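Local atomic coordinates of glutamate--LysW ligase ArgX (Sulfolobus tokodaii, PDB entry 3VPB), a protein that probably catalyses the ATP-dependent joining of the amino group of glutamate to the gamma-carboxyl group of the C-terminal glutamate of the carrier protein LysW, a reaction of arginine biosynthesis. Residues A65-E68 against H73-N76; D103-L108 against L114-Q119; E184-C189 against K217-V222. All coordinates share one frame; numbering follows the deposited sequence.

Contact 1 of 3, residues A65-E68 against H73-N76; sequences AVLE and HTIN
Within the beta-alpha-beta unit formed by strand 49-52, helix 57-69 and strand 73-75 of the preATP-grasp domain, Leu-67 and Glu-68 near the end of the helix meet Thr-74 of the strand that follows. The chain turns back tightly here, with Glu-68 CA only 6.2 Å from His-73 CA. Thr-74 gives a methyl and a hydroxyl to the contact: its CG2 packs on Leu-67 CB at 3.7 Å and lies 3.9 Å from Glu-68 CG, while its OG1 is 3.1 Å from Glu-68 OE1. With chi1 at 62°, Thr-74 holds OG1 between its own backbone N and carbonyl carbon, which leaves CG2 beside the N and facing the helix. The extended Glu-68 chain crosses the threonine at about a right angle. One water accepts from Thr-74 N at 2.9 Å and donates weakly to Glu-68 OE1 at 3.3 Å. Ser-64 OG, on the same helix, is hydrogen-bonded to Thr-74 OG1, and Ser-78 OG to Glu-68 OE2. With an alanine in place of Glu-68, Ser-78 OG is likely to lose its carboxylate partner and the water its link to the helix. A methyl contact and a network of carboxylate, hydroxyls and water thus sit side by side, giving the polar atoms of this largely buried helix-strand junction partners.

Contact 2 of 3, residues D103-L108 against L114-Q119; sequences DSIIAL and LKAYEQ
Ile-105 and Ala-107 of strand 104-107 face Ala-116 and Gln-119 of helix 110-120, a beta-alpha pair of the RimK-like ATP-grasp domain in which the helix covers the outermost strand, within this chain, of a four-stranded antiparallel sheet. Their segment axes approach to 8.4 Å and run nearly antiparallel, at 158°. The apolar contacts centre on Ala-116, whose CB lies 4.2 Å from Ile-105 CG2 and 4.3 Å from Ala-107 CB. The small alanine is consistent with the close backbone approach, 6.7 Å from Ile-105 CA to Ala-116 CA. Val-166 of the adjoining strand also touches Ala-116, so the helix rests on more than one strand.

No hydrogen bond links the two segments, and the one polar group at the contact approaches a methyl. Ile-105 sends its two branches different ways: CG2, opposite the backbone N, serves Ala-116, whereas CG1 (chi1 -57°) lies beside that N and carries CD1 to Gln-119. The strand also pairs through Ile-105 and Ile-106 with an antiparallel strand of the second subunit, continuing the sheet across the interface, and Pro-37 of that subunit packs on both Ile-105 and Gln-119. Gln-119, extended beyond CG, brings its amide NE2 to 4.1 Å from Ile-105 CD1.

Contact 3 of 3, residues E184-C189 against K217-V222; sequences EELLGC and KLKETV
Strand 185-193 and helix 216-229 cross at 124°, with axes 8.7 Å apart at the closest point, both measured on the short segments 185-189 and 217-222; the helix lies over the five-stranded antiparallel sheet of the RimK-like ATP-grasp domain. The nearest backbone approach is 6.8 Å, from Leu-186 CA to Lys-219 CA. Between the two contacting strand residues, Leu-187 and Gly-188 both face Ile-180 in a classic beta bulge. Leu-186 and Cys-189, three positions apart, can therefore both point at the helix.

Leu-186 reaches it with both methyls. Its CD1 meets Val-222 CG1 at 3.9 Å, the two side chains at about a right angle, and its CD2 touches Lys-219 CB at 4.1 Å. The leucine CG stands opposite the backbone N (chi1 179°), which extends the fork toward the helix. Lys-219 contributes its CB here, while the rest of its bent chain leads away. Val-222 also packs on Cys-179 of strand 175-182 and on Ile-236 and Ile-238 of strand 233-241. Cys-189 forms a disulfide with Cys-179, so its sulfur is tethered on the helix-facing side of the sheet. From there Cys-189 SG makes a contact of 4.1 Å with Leu-218 CD2.

Overall arrangement
Along the chain the order is contact 1, contact 2, contact 3, without overlap. Contact 1 belongs to the parallel sheet of the preATP-grasp domain; contacts 2 and 3 fall within the RimK-like ATP-grasp range but on two different antiparallel sheets, so no sheet or helix is shared. Centre to centre, contacts 1 and 3 are about 25 Å apart, 2 and 3 about 31 Å, and 1 and 2 about 36 Å. Contacts 1 and 2 link local helix-strand packing to the subunit interface, where Val-66 packs on Ile-106 of the second subunit and Ile-106 on its Val-66. Contact 3 touches no other protein chain and lies on the sheet that carries the magnesium ligands Asp-237 and Glu-250.

Contact 1 of 3, residues A65-E68 against H73-N76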
loop_
_atom_site.group_PDB
_atom_site.type_symbol
_atom_site.label_atom_id
_atom_site.label_comp_id
_atom_site.label_asym_id
_atom_site.label_seq_id
_atom_site.Cartn_x
_atom_site.Cartn_y
_atom_site.Cartn_z
ATOM N N ALA B 65 -12.766 -21.441 -5.928
ATOM C CA ALA B 65 -13.722 -21.036 -6.965
ATOM C C ALA B 65 -13.413 -21.676 -8.321
ATOM O O ALA B 65 -14.328 -22.155 -9.012
ATOM C CB ALA B 65 -13.721 -19.531 -7.097
ATOM N N VAL B 66 -12.139 -21.670 -8.722
ATOM C CA VAL B 66 -11.757 -22.272 -10.005
ATOM C C VAL B 66 -11.994 -23.783 -10.021
ATOM O O VAL B 66 -12.530 -24.304 -10.986
ATOM C CB VAL B 66 -10.319 -21.963 -10.405
ATOM C CG1 VAL B 66 -9.972 -22.628 -11.804
ATOM C CG2 VAL B 66 -10.100 -20.424 -10.485
ATOM N N LEU B 67 -11.671 -24.469 -8.922
ATOM C CA LEU B 67 -11.902 -25.927 -8.807
ATOM C C LEU B 67 -13.399 -26.275 -8.813
ATOM O O LEU B 67 -13.827 -27.239 -9.474
ATOM C CB LEU B 67 -11.211 -26.479 -7.542
ATOM C CG LEU B 67 -9.677 -26.550 -7.715
ATOM C CD1 LEU B 67 -9.021 -26.487 -6.341
ATOM C CD2 LEU B 67 -9.255 -27.859 -8.442
ATOM N N GLU B 68 -14.195 -25.489 -8.111
ATOM C CA GLU B 68 -15.663 -25.648 -8.135
ATOM C C GLU B 68 -16.258 -25.504 -9.531
ATOM O O GLU B 68 -17.224 -26.181 -9.878
ATOM C CB GLU B 68 -16.319 -24.613 -7.231
ATOM C CG GLU B 68 -16.001 -24.854 -5.783
ATOM C CD GLU B 68 -16.548 -23.747 -4.863
ATOM O OE1 GLU B 68 -16.723 -24.052 -3.675
ATOM O OE2 GLU B 68 -16.837 -22.610 -5.331
ATOM N N HIS B 73 -15.442 -30.964 -5.740
ATOM C CA HIS B 73 -15.928 -30.580 -4.435
ATOM C C HIS B 73 -14.774 -30.058 -3.592
ATOM O O HIS B 73 -13.813 -30.772 -3.364
ATOM C CB HIS B 73 -16.566 -31.741 -3.702
ATOM C CG HIS B 73 -17.129 -31.339 -2.379
ATOM N ND1 HIS B 73 -18.330 -30.674 -2.262
ATOM C CD2 HIS B 73 -16.627 -31.436 -1.126
ATOM C CE1 HIS B 73 -18.555 -30.393 -0.987
ATOM N NE2 HIS B 73 -17.539 -30.851 -0.277
ATOM N N THR B 74 -14.877 -28.823 -3.130
ATOM C CA THR B 74 -13.767 -28.234 -2.399
ATOM C C THR B 74 -14.083 -28.158 -0.914
ATOM O O THR B 74 -15.245 -27.939 -0.512
ATOM C CB THR B 74 -13.405 -26.835 -2.910
ATOM O OG1 THR B 74 -14.528 -25.958 -2.727
ATOM C CG2 THR B 74 -13.024 -26.891 -4.369
ATOM N N ILE B 75 -13.042 -28.348 -0.106
ATOM C CA ILE B 75 -13.157 -28.287 1.347
ATOM C C ILE B 75 -12.076 -27.324 1.816
ATOM O O ILE B 75 -10.910 -27.678 1.720
ATOM C CB ILE B 75 -12.874 -29.701 1.965
ATOM C CG1 ILE B 75 -13.931 -30.748 1.506
ATOM C CG2 ILE B 75 -12.762 -29.641 3.519
ATOM C CD1 ILE B 75 -13.518 -32.189 1.901
ATOM N N ASN B 76 -12.440 -26.127 2.297
ATOM C CA ASN B 76 -13.804 -25.599 2.278
ATOM C C ASN B 76 -14.243 -25.021 0.932
ATOM O O ASN B 76 -13.419 -24.766 0.056
ATOM C CB ASN B 76 -13.973 -24.530 3.382
ATOM C CG ASN B 76 -13.823 -25.120 4.762
ATOM O OD1 ASN B 76 -14.545 -26.031 5.125
ATOM N ND2 ASN B 76 -12.834 -24.649 5.511
HETATM O O HOH W 1 -17.221 -27.214 -2.822
#

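Contact 2 of 3, residues D103-L108 against L114-Q119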
loop_
_atom_site.group_PDB
_atom_site.type_symbol
_atom_site.label_atom_id
_atom_site.label_comp_id
_atom_site.label_asym_id
_atom_site.label_seq_id
_atom_site.Cartn_x
_atom_site.Cartn_y
_atom_site.Cartn_z
ATOM N N ASP B 103 -20.806 -7.581 21.429
ATOM C CA ASP B 103 -21.582 -6.387 21.048
ATOM C C ASP B 103 -20.741 -5.528 20.120
ATOM O O ASP B 103 -19.665 -5.100 20.519
ATOM C CB ASP B 103 -21.951 -5.594 22.293
ATOM C CG ASP B 103 -23.066 -6.241 23.091
ATOM O OD1 ASP B 103 -23.725 -7.172 22.581
ATOM O OD2 ASP B 103 -23.305 -5.783 24.224
ATOM N N SER B 104 -21.197 -5.290 18.887
ATOM C CA SER B 104 -20.279 -4.733 17.873
ATOM C C SER B 104 -20.925 -3.607 17.103
ATOM O O SER B 104 -22.129 -3.605 16.924
ATOM C CB SER B 104 -19.865 -5.787 16.863
ATOM O OG SER B 104 -19.227 -6.877 17.467
ATOM N N ILE B 105 -20.106 -2.656 16.661
ATOM C CA ILE B 105 -20.560 -1.564 15.810
ATOM C C ILE B 105 -19.566 -1.479 14.652
ATOM O O ILE B 105 -18.362 -1.626 14.856
ATOM C CB ILE B 105 -20.566 -0.215 16.554
ATOM C CG1 ILE B 105 -21.443 -0.271 17.802
ATOM C CG2 ILE B 105 -21.065 0.919 15.635
ATOM C CD1 ILE B 105 -21.309 0.992 18.687
ATOM N N ILE B 106 -20.072 -1.281 13.443
ATOM C CA ILE B 106 -19.214 -1.217 12.266
ATOM C C ILE B 106 -19.038 0.227 11.832
ATOM O O ILE B 106 -20.013 0.969 11.727
ATOM C CB ILE B 106 -19.800 -2.067 11.116
ATOM C CG1 ILE B 106 -19.970 -3.509 11.586
ATOM C CG2 ILE B 106 -18.923 -1.991 9.848
ATOM C CD1 ILE B 106 -18.732 -4.130 12.315
ATOM N N ALA B 107 -17.783 0.607 11.595
ATOM C CA ALA B 107 -17.447 1.967 11.207
ATOM C C ALA B 107 -16.639 1.927 9.911
ATOM O O ALA B 107 -15.566 1.308 9.853
ATOM C CB ALA B 107 -16.629 2.627 12.318
ATOM N N LEU B 108 -17.148 2.593 8.875
ATOM C CA LEU B 108 -16.553 2.456 7.547
ATOM C C LEU B 108 -15.772 3.678 7.080
ATOM O O LEU B 108 -15.573 3.876 5.867
ATOM C CB LEU B 108 -17.615 2.056 6.516
ATOM C CG LEU B 108 -18.396 0.793 6.899
ATOM C CD1 LEU B 108 -19.584 0.592 5.976
ATOM C CD2 LEU B 108 -17.501 -0.498 6.899
ATOM N N LEU B 114 -14.499 7.220 14.984
ATOM C CA LEU B 114 -14.463 8.094 16.156
ATOM C C LEU B 114 -15.834 8.186 16.809
ATOM O O LEU B 114 -15.926 8.087 18.046
ATOM C CB LEU B 114 -13.852 9.465 15.848
ATOM C CG LEU B 114 -13.674 10.387 17.073
ATOM C CD1 LEU B 114 -12.630 9.837 18.088
ATOM C CD2 LEU B 114 -13.287 11.790 16.609
ATOM N N LYS B 115 -16.883 8.366 15.999
ATOM C CA LYS B 115 -18.280 8.260 16.491
ATOM C C LYS B 115 -18.610 6.952 17.223
ATOM O O LYS B 115 -19.278 6.963 18.279
ATOM C CB LYS B 115 -19.274 8.491 15.359
ATOM C CG LYS B 115 -19.319 9.935 14.921
ATOM C CD LYS B 115 -20.213 10.132 13.689
ATOM C CE LYS B 115 -20.038 11.563 13.182
ATOM N NZ LYS B 115 -20.822 11.766 11.933
ATOM N N ALA B 116 -18.151 5.835 16.666
ATOM C CA ALA B 116 -18.313 4.528 17.310
ATOM C C ALA B 116 -17.662 4.463 18.689
ATOM O O ALA B 116 -18.282 3.975 19.636
ATOM C CB ALA B 116 -17.791 3.386 16.412
ATOM N N TYR B 117 -16.419 4.937 18.804
ATOM C CA TYR B 117 -15.731 4.994 20.106
ATOM C C TYR B 117 -16.531 5.833 21.080
ATOM O O TYR B 117 -16.734 5.439 22.244
ATOM C CB TYR B 117 -14.314 5.620 19.984
ATOM C CG TYR B 117 -13.324 4.913 19.064
ATOM C CD1 TYR B 117 -12.139 5.569 18.668
ATOM C CD2 TYR B 117 -13.546 3.617 18.590
ATOM C CE1 TYR B 117 -11.218 4.944 17.829
ATOM C CE2 TYR B 117 -12.640 2.988 17.727
ATOM C CZ TYR B 117 -11.465 3.662 17.363
ATOM O OH TYR B 117 -10.537 3.088 16.527
ATOM N N GLU B 118 -16.971 6.995 20.600
ATOM C CA GLU B 118 -17.788 7.924 21.393
ATOM C C GLU B 118 -19.131 7.325 21.842
ATOM O O GLU B 118 -19.597 7.626 22.950
ATOM C CB GLU B 118 -17.994 9.246 20.643
ATOM C CG GLU B 118 -16.710 10.068 20.545
ATOM C CD GLU B 118 -16.797 11.238 19.579
ATOM O OE1 GLU B 118 -17.751 11.287 18.752
ATOM O OE2 GLU B 118 -15.898 12.124 19.662
ATOM N N GLN B 119 -19.736 6.481 21.009
ATOM C CA GLN B 119 -21.034 5.859 21.330
ATOM C C GLN B 119 -20.903 4.763 22.366
ATOM O O GLN B 119 -21.790 4.599 23.203
ATOM C CB GLN B 119 -21.706 5.276 20.077
ATOM C CG GLN B 119 -22.374 6.336 19.208
ATOM C CD GLN B 119 -22.940 5.795 17.902
ATOM O OE1 GLN B 119 -23.136 6.551 16.943
ATOM N NE2 GLN B 119 -23.216 4.498 17.859
#

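Contact 3 of 3, residues E184-C189 against K217-V222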
loop_
_atom_site.group_PDB
_atom_site.type_symbol
_atom_site.label_atom_id
_atom_site.label_comp_id
_atom_site.label_asym_id
_atom_site.label_seq_id
_atom_site.Cartn_x
_atom_site.Cartn_y
_atom_site.Cartn_z
ATOM N N GLU B 184 -19.532 -30.483 10.221
ATOM C CA GLU B 184 -20.477 -29.830 11.165
ATOM C C GLU B 184 -20.692 -30.585 12.490
ATOM O O GLU B 184 -21.697 -30.384 13.181
ATOM C CB GLU B 184 -21.810 -29.417 10.503
ATOM C CG GLU B 184 -21.617 -28.657 9.194
ATOM C CD GLU B 184 -22.902 -28.177 8.538
ATOM O OE1 GLU B 184 -24.005 -28.375 9.091
ATOM O OE2 GLU B 184 -22.802 -27.602 7.435
ATOM N N GLU B 185 -19.747 -31.452 12.826
ATOM C CA GLU B 185 -19.733 -32.108 14.134
ATOM C C GLU B 185 -18.502 -31.666 14.883
ATOM O O GLU B 185 -17.431 -31.553 14.301
ATOM C CB GLU B 185 -19.701 -33.626 14.004
ATOM C CG GLU B 185 -20.932 -34.197 13.299
ATOM C CD GLU B 185 -21.204 -35.641 13.661
ATOM O OE1 GLU B 185 -22.389 -35.959 13.905
ATOM O OE2 GLU B 185 -20.253 -36.462 13.695
ATOM N N LEU B 186 -18.655 -31.449 16.183
ATOM C CA LEU B 186 -17.525 -31.040 17.011
ATOM C C LEU B 186 -16.418 -32.098 17.084
ATOM O O LEU B 186 -16.674 -33.265 17.422
ATOM C CB LEU B 186 -18.008 -30.682 18.429
ATOM C CG LEU B 186 -16.870 -30.267 19.376
ATOM C CD1 LEU B 186 -16.227 -28.928 18.963
ATOM C CD2 LEU B 186 -17.367 -30.216 20.818
ATOM N N LEU B 187 -15.180 -31.694 16.783
ATOM C CA LEU B 187 -14.036 -32.583 16.936
ATOM C C LEU B 187 -13.415 -32.437 18.334
ATOM O O LEU B 187 -13.051 -33.431 18.993
ATOM C CB LEU B 187 -12.985 -32.313 15.842
ATOM C CG LEU B 187 -11.725 -33.172 15.855
ATOM C CD1 LEU B 187 -12.043 -34.635 15.436
ATOM C CD2 LEU B 187 -10.629 -32.582 14.986
ATOM N N GLY B 188 -13.303 -31.194 18.800
ATOM C CA GLY B 188 -12.721 -30.962 20.108
ATOM C C GLY B 188 -12.486 -29.480 20.313
ATOM O O GLY B 188 -12.656 -28.685 19.379
ATOM N N CYS B 189 -12.085 -29.138 21.538
ATOM C CA CYS B 189 -11.824 -27.752 21.943
ATOM C C CYS B 189 -10.632 -27.724 22.863
ATOM O O CYS B 189 -10.317 -28.710 23.547
ATOM C CB CYS B 189 -13.020 -27.140 22.697
ATOM S SG CYS B 189 -14.577 -26.997 21.825
ATOM N N LYS B 217 -23.295 -26.677 26.769
ATOM C CA LYS B 217 -23.572 -25.349 26.220
ATOM C C LYS B 217 -22.497 -24.972 25.201
ATOM O O LYS B 217 -22.797 -24.361 24.198
ATOM C CB LYS B 217 -23.618 -24.280 27.313
ATOM C CG LYS B 217 -24.662 -24.509 28.414
ATOM C CD LYS B 217 -24.112 -24.172 29.814
ATOM C CE LYS B 217 -23.167 -25.273 30.343
ATOM N NZ LYS B 217 -23.612 -26.686 30.001
ATOM N N LEU B 218 -21.249 -25.335 25.484
ATOM C CA LEU B 218 -20.137 -25.042 24.555
ATOM C C LEU B 218 -20.306 -25.813 23.256
ATOM O O LEU B 218 -20.198 -25.233 22.175
ATOM C CB LEU B 218 -18.792 -25.383 25.183
ATOM C CG LEU B 218 -17.536 -25.091 24.356
ATOM C CD1 LEU B 218 -17.529 -23.659 23.796
ATOM C CD2 LEU B 218 -16.303 -25.387 25.180
ATOM N N LYS B 219 -20.579 -27.114 23.369
ATOM C CA LYS B 219 -20.756 -27.960 22.194
ATOM C C LYS B 219 -21.891 -27.427 21.322
ATOM O O LYS B 219 -21.740 -27.332 20.112
ATOM C CB LYS B 219 -21.026 -29.427 22.597
ATOM C CG LYS B 219 -21.532 -30.318 21.442
ATOM C CD LYS B 219 -22.620 -31.287 21.948
ATOM C CE LYS B 219 -23.738 -31.568 20.914
ATOM N NZ LYS B 219 -24.693 -30.455 20.531
ATOM N N GLU B 220 -23.015 -27.084 21.958
ATOM C CA GLU B 220 -24.221 -26.607 21.277
ATOM C C GLU B 220 -23.941 -25.299 20.550
ATOM O O GLU B 220 -24.416 -25.085 19.437
ATOM C CB GLU B 220 -25.343 -26.383 22.303
ATOM C CG GLU B 220 -25.893 -27.663 22.869
ATOM C CD GLU B 220 -26.658 -27.490 24.200
ATOM O OE1 GLU B 220 -26.677 -26.376 24.800
ATOM O OE2 GLU B 220 -27.243 -28.500 24.650
ATOM N N THR B 221 -23.165 -24.435 21.201
ATOM C CA THR B 221 -22.781 -23.152 20.609
ATOM C C THR B 221 -21.971 -23.377 19.342
ATOM O O THR B 221 -22.313 -22.821 18.296
ATOM C CB THR B 221 -21.984 -22.288 21.598
ATOM O OG1 THR B 221 -22.783 -22.076 22.770
ATOM C CG2 THR B 221 -21.649 -20.948 20.974
ATOM N N VAL B 222 -20.899 -24.174 19.449
ATOM C CA VAL B 222 -20.032 -24.468 18.302
ATOM C C VAL B 222 -20.836 -25.106 17.166
ATOM O O VAL B 222 -20.745 -24.672 16.015
ATOM C CB VAL B 222 -18.838 -25.387 18.679
ATOM C CG1 VAL B 222 -18.016 -25.780 17.460
ATOM C CG2 VAL B 222 -17.944 -24.721 19.712
#